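Local coordinates for lysine-sensitive aspartokinase 3 (Escherichia coli, PDB 2J0W) that catalyses ATP-dependent phosphorylation of L-aspartate to 4-phospho-L-aspartate, the first step towards lysine, and is feedback-inhibited by lysine, at the interface of chains A and B. Sequence-based numbering; all coordinates share one arbitrary frame. Chains: chain A/B, Lysine-sensitive aspartokinase 3.

Contact 1: the interface of chains A and B. Residues chain A 343, 416-419; chain B 418-422.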
# COMPACT_ATOMS: atom_id res chain seq x y z
N THR A 343 -0.16 2.94 -0.43
CA THR A 343 0.95 2.71 0.49
C THR A 343 0.41 2.90 1.91
O THR A 343 -0.31 3.87 2.17
CB THR A 343 2.12 3.71 0.20
OG1 THR A 343 3.30 2.97 -0.13
CG2 THR A 343 2.41 4.59 1.41
N ARG A 416 8.00 11.89 -2.31
CA ARG A 416 6.85 11.92 -1.42
C ARG A 416 6.17 10.59 -1.15
O ARG A 416 5.51 10.41 -0.12
CB ARG A 416 5.80 12.88 -1.99
CG ARG A 416 4.53 12.96 -1.16
CD ARG A 416 4.76 13.69 0.15
NE ARG A 416 3.53 13.77 0.93
CZ ARG A 416 3.07 12.81 1.73
NH1 ARG A 416 3.75 11.68 1.86
NH2 ARG A 416 1.92 12.97 2.37
N MET A 417 6.33 9.66 -2.07
CA MET A 417 5.69 8.37 -1.92
C MET A 417 6.44 7.37 -2.76
O MET A 417 6.89 7.69 -3.85
CB MET A 417 4.24 8.48 -2.40
CG MET A 417 3.34 7.28 -2.13
SD MET A 417 3.61 5.92 -3.27
CE MET A 417 3.29 6.70 -4.80
N ILE A 418 6.63 6.18 -2.22
CA ILE A 418 7.30 5.16 -2.99
C ILE A 418 6.43 3.93 -2.83
O ILE A 418 6.14 3.51 -1.72
CB ILE A 418 8.72 4.88 -2.49
CG1 ILE A 418 9.50 6.19 -2.43
CG2 ILE A 418 9.42 3.92 -3.44
CD1 ILE A 418 10.93 6.02 -2.02
N CYS A 419 5.99 3.39 -3.94
CA CYS A 419 5.14 2.22 -3.89
C CYS A 419 5.82 1.21 -4.77
O CYS A 419 5.94 1.40 -5.98
CB CYS A 419 3.75 2.55 -4.42
SG CYS A 419 2.62 1.18 -4.28
N ILE B 418 9.13 -1.78 -0.82
CA ILE B 418 9.41 -0.49 -0.23
C ILE B 418 8.05 0.11 0.03
O ILE B 418 7.22 0.22 -0.85
CB ILE B 418 10.22 0.41 -1.17
CG1 ILE B 418 11.47 -0.33 -1.62
CG2 ILE B 418 10.63 1.67 -0.43
CD1 ILE B 418 12.38 0.49 -2.48
N CYS B 419 7.81 0.46 1.28
CA CYS B 419 6.54 1.04 1.64
C CYS B 419 6.87 2.34 2.32
O CYS B 419 7.48 2.35 3.39
CB CYS B 419 5.78 0.11 2.58
SG CYS B 419 4.15 0.71 2.97
N TYR B 420 6.48 3.43 1.67
CA TYR B 420 6.76 4.77 2.19
C TYR B 420 5.81 5.83 1.68
O TYR B 420 5.42 5.82 0.50
CB TYR B 420 8.19 5.14 1.82
CG TYR B 420 8.56 6.59 2.02
CD1 TYR B 420 8.40 7.21 3.26
CD2 TYR B 420 9.10 7.33 0.97
CE1 TYR B 420 8.77 8.53 3.45
CE2 TYR B 420 9.48 8.65 1.15
CZ TYR B 420 9.31 9.24 2.39
OH TYR B 420 9.71 10.54 2.57
N GLY B 421 5.46 6.75 2.57
CA GLY B 421 4.58 7.85 2.21
C GLY B 421 3.36 8.00 3.10
O GLY B 421 2.72 9.05 3.11
N ALA B 422 3.04 6.95 3.84
CA ALA B 422 1.89 6.97 4.71
C ALA B 422 2.17 7.65 6.04
O ALA B 422 1.25 8.09 6.72
CB ALA B 422 1.40 5.55 4.94
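A:Ile418 and B:Tyr420 pair as antiparallel neighbours where strand 417-420 of one ACT domain meets its twin in the other chain, and the pairing continues as A:Cys419 bridges to its own symmetry mate, B:Cys419. The backbone carries the pairing: A:Ile418 N donates to B:Tyr420 O at 3.0 Å, nearly straight (170° at H). The return bond, B:Tyr420 N to A:Ile418 O, is weak at 3.4 Å. One polar side chain adds to this. A:Arg416 starts with CG anti to the backbone N (chi1 178°), bends at chi2, and brings NH1 3.1 Å from B:Gly421 O; the bond lies in both the guanidinium and the carbonyl plane, on a lone pair. A leucine here would probably leave that glycine carbonyl without its guanidinium partner and free the turn after the strand to shift. Apolar contacts fill the rest. A:Ile418 sets CG1 against the edge of the B:Tyr420 ring, 3.6 Å from CD2, while its CG2 branch touches CG2 of B:Ile418, 4.0 Å away, as the two side chains cross at a slant. From the neighbouring strand, A:Thr343 turns its methyl CG2 towards B:Ala422 CB, 3.8 Å away. The join runs one sheet edge into its symmetry mate, within the region required for homodimerization.

Contact 2: the interface of chains A and B. Residues chain A 411-415; chain B 397-401.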
# COMPACT_ATOMS: atom_id res chain seq x y z
N GLU A 411 18.88 12.73 -5.39
CA GLU A 411 19.30 13.31 -4.12
C GLU A 411 18.71 14.69 -3.91
O GLU A 411 18.14 14.98 -2.86
CB GLU A 411 20.82 13.38 -4.03
CG GLU A 411 21.33 14.24 -2.89
CD GLU A 411 22.84 14.25 -2.79
OE1 GLU A 411 23.50 13.98 -3.82
OE2 GLU A 411 23.36 14.53 -1.70
N PRO A 412 18.85 15.57 -4.91
CA PRO A 412 18.34 16.94 -4.84
C PRO A 412 16.81 17.11 -4.78
O PRO A 412 16.32 18.24 -4.73
CB PRO A 412 18.94 17.58 -6.10
CG PRO A 412 18.99 16.42 -7.06
CD PRO A 412 19.56 15.34 -6.18
N PHE A 413 16.06 16.01 -4.76
CA PHE A 413 14.60 16.09 -4.75
C PHE A 413 13.85 15.57 -3.53
O PHE A 413 14.42 14.97 -2.63
CB PHE A 413 14.05 15.38 -5.98
CG PHE A 413 14.64 15.86 -7.26
CD1 PHE A 413 15.32 14.98 -8.10
CD2 PHE A 413 14.52 17.19 -7.65
CE1 PHE A 413 15.85 15.40 -9.31
CE2 PHE A 413 15.06 17.63 -8.86
CZ PHE A 413 15.73 16.73 -9.69
N ASN A 414 12.54 15.80 -3.54
CA ASN A 414 11.70 15.33 -2.46
C ASN A 414 10.85 14.18 -2.93
O ASN A 414 9.91 14.37 -3.70
CB ASN A 414 10.77 16.44 -1.96
CG ASN A 414 9.71 15.91 -0.99
OD1 ASN A 414 10.02 15.49 0.12
ND2 ASN A 414 8.46 15.92 -1.43
N ILE A 415 11.17 12.97 -2.51
CA ILE A 415 10.35 11.86 -2.91
C ILE A 415 9.25 11.82 -1.86
O ILE A 415 9.54 11.75 -0.66
CB ILE A 415 11.16 10.60 -2.95
CG1 ILE A 415 12.34 10.87 -3.88
CG2 ILE A 415 10.29 9.43 -3.41
CD1 ILE A 415 13.12 9.68 -4.27
N SER B 397 8.86 12.56 4.58
CA SER B 397 8.03 12.71 3.38
C SER B 397 8.16 14.06 2.70
O SER B 397 8.19 14.14 1.48
CB SER B 397 6.56 12.44 3.72
OG SER B 397 6.10 13.27 4.77
N LYS B 398 8.22 15.13 3.49
CA LYS B 398 8.34 16.47 2.92
C LYS B 398 9.76 17.02 3.03
O LYS B 398 9.96 18.24 3.11
CB LYS B 398 7.36 17.43 3.60
CG LYS B 398 5.89 17.12 3.32
CD LYS B 398 5.00 18.30 3.66
CE LYS B 398 3.57 18.07 3.16
NZ LYS B 398 2.73 19.30 3.27
N ALA B 399 10.74 16.12 3.02
CA ALA B 399 12.14 16.50 3.12
C ALA B 399 12.87 15.99 1.88
O ALA B 399 12.30 15.21 1.12
CB ALA B 399 12.75 15.91 4.36
N CYS B 400 14.11 16.42 1.68
CA CYS B 400 14.88 16.01 0.50
C CYS B 400 16.02 15.02 0.71
O CYS B 400 16.56 14.89 1.81
CB CYS B 400 15.45 17.24 -0.21
SG CYS B 400 14.22 18.21 -1.09
N GLY B 401 16.37 14.32 -0.37
CA GLY B 401 17.46 13.35 -0.37
C GLY B 401 17.24 12.03 0.33
O GLY B 401 18.18 11.26 0.51
O HOH W 1 13.05 12.64 -0.01
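Two loops of the ACT region meet here: A:Glu411 to A:Ile415, leading into strand 417-420, and B:Ser397 to B:Gly401, running up to the start of helix 402-407. A direct bond joins the backbones: B:Gly401 N donates to A:Phe413 O at 3.0 Å (164° at H). A water adds a second link, lying 3.1 Å from A:Ile415 N and 2.9 Å from B:Ala399 O. Beside the direct bond, B:Cys400 holds SG anti to its own carbonyl carbon (chi1 -73°), which lays the sulfur alongside the A:Phe413 to A:Asn414 backbone, 3.6 Å from A:Phe413 C and 4.0 Å from A:Asn414 CB. The amide of A:Asn414 reaches into the B loop between two carbonyls. As modelled, A:Asn414 OD1 lies 2.6 Å from B:Ser397 O and 2.5 Å from B:Ala399 O, a clash of atoms that can only accept. The amide may well be built the wrong way round; turned over, its NH2 would face both oxygens, but that reading is doubtful at these distances. The loops extend the dimer contact past the end of the paired strands.

Contact 3: the interface of chains A and B. Residues chain A 325, 342-346; chain B 340-342, 419.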
# COMPACT_ATOMS: atom_id res chain seq x y z
N LEU A 325 -9.76 -0.61 7.44
CA LEU A 325 -9.32 -0.73 6.06
C LEU A 325 -10.49 -1.30 5.28
O LEU A 325 -11.03 -0.64 4.40
CB LEU A 325 -8.10 -1.65 5.95
CG LEU A 325 -6.83 -1.18 6.68
CD1 LEU A 325 -5.68 -2.11 6.38
CD2 LEU A 325 -6.49 0.22 6.25
N ILE A 342 -1.32 2.38 -3.79
CA ILE A 342 -1.58 2.58 -2.36
C ILE A 342 -0.35 2.21 -1.53
O ILE A 342 0.40 1.29 -1.89
CB ILE A 342 -2.75 1.71 -1.85
CG1 ILE A 342 -4.04 2.09 -2.57
CG2 ILE A 342 -2.93 1.91 -0.36
CD1 ILE A 342 -5.27 1.44 -1.98
N THR A 343 -0.16 2.94 -0.43
CA THR A 343 0.95 2.71 0.49
C THR A 343 0.41 2.90 1.91
O THR A 343 -0.31 3.87 2.17
CB THR A 343 2.12 3.71 0.20
OG1 THR A 343 3.30 2.97 -0.13
CG2 THR A 343 2.41 4.59 1.41
N THR A 344 0.74 1.98 2.82
CA THR A 344 0.25 2.09 4.21
C THR A 344 1.33 2.05 5.28
O THR A 344 2.49 1.76 5.02
CB THR A 344 -0.76 0.96 4.55
OG1 THR A 344 -0.10 -0.31 4.48
CG2 THR A 344 -1.92 0.96 3.58
N SER A 345 0.91 2.36 6.50
CA SER A 345 1.79 2.33 7.66
C SER A 345 0.85 2.26 8.86
O SER A 345 0.41 3.29 9.40
CB SER A 345 2.67 3.58 7.73
OG SER A 345 3.52 3.51 8.88
N GLU A 346 0.55 1.03 9.25
CA GLU A 346 -0.36 0.75 10.35
C GLU A 346 -1.74 1.18 9.91
O GLU A 346 -2.28 0.61 8.97
CB GLU A 346 0.02 1.52 11.61
CG GLU A 346 1.33 1.07 12.21
CD GLU A 346 1.60 1.71 13.55
OE1 GLU A 346 0.88 1.37 14.52
OE2 GLU A 346 2.52 2.55 13.62
N ASP B 340 0.75 -4.10 9.15
CA ASP B 340 1.33 -2.78 9.37
C ASP B 340 1.78 -2.18 8.05
O ASP B 340 1.77 -0.96 7.88
CB ASP B 340 2.58 -2.85 10.26
CG ASP B 340 2.32 -3.49 11.61
OD1 ASP B 340 1.44 -3.02 12.36
OD2 ASP B 340 3.03 -4.47 11.93
N LEU B 341 2.19 -3.02 7.11
CA LEU B 341 2.70 -2.53 5.84
C LEU B 341 2.11 -3.17 4.58
O LEU B 341 2.25 -4.37 4.36
CB LEU B 341 4.23 -2.68 5.82
CG LEU B 341 5.03 -1.86 6.85
CD1 LEU B 341 6.50 -2.27 6.82
CD2 LEU B 341 4.90 -0.39 6.53
N ILE B 342 1.46 -2.34 3.76
CA ILE B 342 0.86 -2.78 2.50
C ILE B 342 1.36 -1.93 1.34
O ILE B 342 1.62 -0.73 1.50
CB ILE B 342 -0.68 -2.67 2.51
CG1 ILE B 342 -1.27 -3.57 3.59
CG2 ILE B 342 -1.24 -3.08 1.16
CD1 ILE B 342 -2.77 -3.68 3.53
N CYS B 419 7.81 0.46 1.28
CA CYS B 419 6.54 1.04 1.64
C CYS B 419 6.87 2.34 2.32
O CYS B 419 7.48 2.35 3.39
CB CYS B 419 5.78 0.11 2.58
SG CYS B 419 4.15 0.71 2.97
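Strand 341-345 of chain A, with the loop residue A:Glu346, lies against the start of strand 341-345 of chain B and the loop residue B:Asp340; strand 417-420 of chain B lies alongside, and helix 321-328 of chain A at the margin. These belong to the ACT regulatory region, where A:Leu325, A:Ser345, A:Glu346 and B:Asp340 help bind the inhibitor lysine, shared between subunits; none is bound in this R-state model. A:Thr344 bonds to B:Ile342 through both backbone and hydroxyl. Its backbone N donates to B:Ile342 O at 3.1 Å, and its hydroxyl OG1 accepts from B:Ile342 N at 2.7 Å, a bent bond (132° at H). With OG1 in the crowded position between backbone N and carbonyl carbon (chi1 64°), the hydroxyl appears to stand in for the carbonyl that a regular antiparallel pair would use. The methyl CG2 packs against B:Ile342 CB at 4.0 Å as the side chains cross obliquely. A:Thr344 O lies 3.6 Å from CD2 of B:Leu341; its unusually short approach to B:Cys419 SG is doubtful. A:Glu346 N makes a nearly straight 2.7 Å bond to B:Asp340 O. The carboxylates stand almost perpendicular, A:Glu346 OE1 and B:Asp340 OD1 4.9 Å apart, and like charges would probably repel mildly.

Contact 4: the interface of chains A and B. Residues chain A 329-330, 332-333, 336-337; chain B 320, 322-323, 326.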
# COMPACT_ATOMS: atom_id res chain seq x y z
N PHE A 329 -12.08 0.84 2.11
CA PHE A 329 -12.14 0.31 0.76
C PHE A 329 -13.54 -0.05 0.29
O PHE A 329 -13.74 -0.46 -0.85
CB PHE A 329 -11.21 -0.90 0.66
CG PHE A 329 -9.76 -0.56 0.87
CD1 PHE A 329 -9.33 0.01 2.07
CD2 PHE A 329 -8.82 -0.76 -0.14
CE1 PHE A 329 -8.01 0.37 2.26
CE2 PHE A 329 -7.49 -0.40 0.05
CZ PHE A 329 -7.09 0.17 1.25
N GLY A 330 -14.51 0.11 1.19
CA GLY A 330 -15.89 -0.19 0.86
C GLY A 330 -16.68 1.09 0.71
O GLY A 330 -17.90 1.10 0.70
N LEU A 332 -14.94 3.56 -1.32
CA LEU A 332 -14.40 3.88 -2.62
C LEU A 332 -15.07 2.91 -3.58
O LEU A 332 -15.06 3.10 -4.80
CB LEU A 332 -12.88 3.67 -2.62
CG LEU A 332 -12.14 4.20 -1.39
CD1 LEU A 332 -10.68 3.80 -1.45
CD2 LEU A 332 -12.26 5.71 -1.31
N ALA A 333 -15.68 1.88 -3.00
CA ALA A 333 -16.38 0.85 -3.77
C ALA A 333 -17.74 1.36 -4.20
O ALA A 333 -18.31 0.89 -5.18
CB ALA A 333 -16.54 -0.40 -2.92
N ASN A 336 -17.06 4.43 -6.31
CA ASN A 336 -16.25 3.86 -7.38
C ASN A 336 -15.05 4.70 -7.81
O ASN A 336 -14.94 5.15 -8.96
CB ASN A 336 -17.11 3.46 -8.57
CG ASN A 336 -17.41 1.96 -8.58
OD1 ASN A 336 -18.09 1.45 -9.47
ND2 ASN A 336 -16.90 1.26 -7.57
N ILE A 337 -14.15 4.88 -6.84
CA ILE A 337 -12.90 5.59 -6.97
C ILE A 337 -11.83 4.50 -7.06
O ILE A 337 -11.57 3.81 -6.09
CB ILE A 337 -12.63 6.43 -5.73
CG1 ILE A 337 -13.66 7.55 -5.65
CG2 ILE A 337 -11.21 6.97 -5.74
CD1 ILE A 337 -13.49 8.45 -4.45
N HIS B 320 -14.59 -5.86 -9.29
CA HIS B 320 -13.94 -4.59 -9.61
C HIS B 320 -13.01 -4.16 -8.46
O HIS B 320 -13.36 -4.33 -7.29
CB HIS B 320 -14.98 -3.52 -9.96
CG HIS B 320 -15.98 -3.24 -8.87
ND1 HIS B 320 -16.94 -2.26 -9.00
CD2 HIS B 320 -16.15 -3.77 -7.64
CE1 HIS B 320 -17.65 -2.19 -7.88
NE2 HIS B 320 -17.19 -3.09 -7.04
N ARG B 322 -12.43 -1.84 -6.64
CA ARG B 322 -13.10 -1.27 -5.48
C ARG B 322 -13.45 -2.38 -4.50
O ARG B 322 -13.08 -2.32 -3.33
CB ARG B 322 -14.38 -0.55 -5.91
CG ARG B 322 -14.38 -0.17 -7.38
CD ARG B 322 -13.15 0.67 -7.71
NE ARG B 322 -12.89 0.73 -9.14
CZ ARG B 322 -13.56 1.49 -10.00
NH1 ARG B 322 -14.57 2.25 -9.58
NH2 ARG B 322 -13.23 1.49 -11.29
N GLY B 323 -14.14 -3.40 -5.00
CA GLY B 323 -14.51 -4.52 -4.15
C GLY B 323 -13.34 -5.47 -3.98
O GLY B 323 -13.04 -5.90 -2.86
N ALA B 326 -11.87 -3.85 -1.24
CA ALA B 326 -12.86 -3.78 -0.16
C ALA B 326 -13.21 -5.15 0.40
O ALA B 326 -13.59 -5.27 1.57
CB ALA B 326 -14.13 -3.10 -0.66
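A:Ala333 and A:Asn336 lie against B:Arg322 near the start of helix 321-328, while A:Phe329 and A:Gly330 meet B:Ala326 one turn further along. The contacts that can be described are apolar, with the caveat that the B:Arg322 side chain is poorly ordered. A:Ala333 CA packs on the B:Arg322 CB at 3.3 Å, with the alanine methyl CB beside it at 3.7 Å from that same B:Arg322 CB. A:Phe329 brings only the root of its side chain to the helix, CB lying 3.4 Å from B:Ala326 CA, because its first torsion (chi1 -64°) carries the ring away from that residue. The B:Ala326 methyl CB also touches A:Gly330 CA at 3.7 Å, although its approach to A:Phe329 O is too short to carry weight.

Polar groups come close, but the geometry supports no hydrogen bond between them. The A:Asn336 amide crosses B:His320 at about a right angle, the two planes 77° apart, with ND2 3.5 Å from ring atom CE1. B:Arg322 CG sits over the centre of the B:His320 face that also looks towards this amide, 3.6 Å above the plane. B:Arg322 NH1 lies 3.0 Å from A:Asn336 O, but the NH1 hydrogens are not aimed at that oxygen, and the nearest contacts with the amide are doubtful. An alanine in place of A:Asn336 would probably open a gap beside B:His320 and leave the arginine freer to wander. This patch seats a loop of one subunit on the partner's helix, close in sequence to lysine-binding positions.

The four contacts form a line across the dimer, with contacts 2 and 4 at its ends, their C-alpha centres about 32 Å apart. Contacts 1 and 3 are neighbours, about 8 Å between centres, and share A:Thr343 and B:Cys419, linking strands 341-345 and 417-420. Contact 2 lies about 13 Å from contact 1, where chain A's loop ahead of strand 417-420 meets chain B's loop before helix 402-407. Contact 4, about 17 Å from contact 3, draws on helix 321-328 of chain B, whose chain A copy supplies A:Leu325 to contact 3. Movement at the lysine-binding residues could plausibly spread along this line.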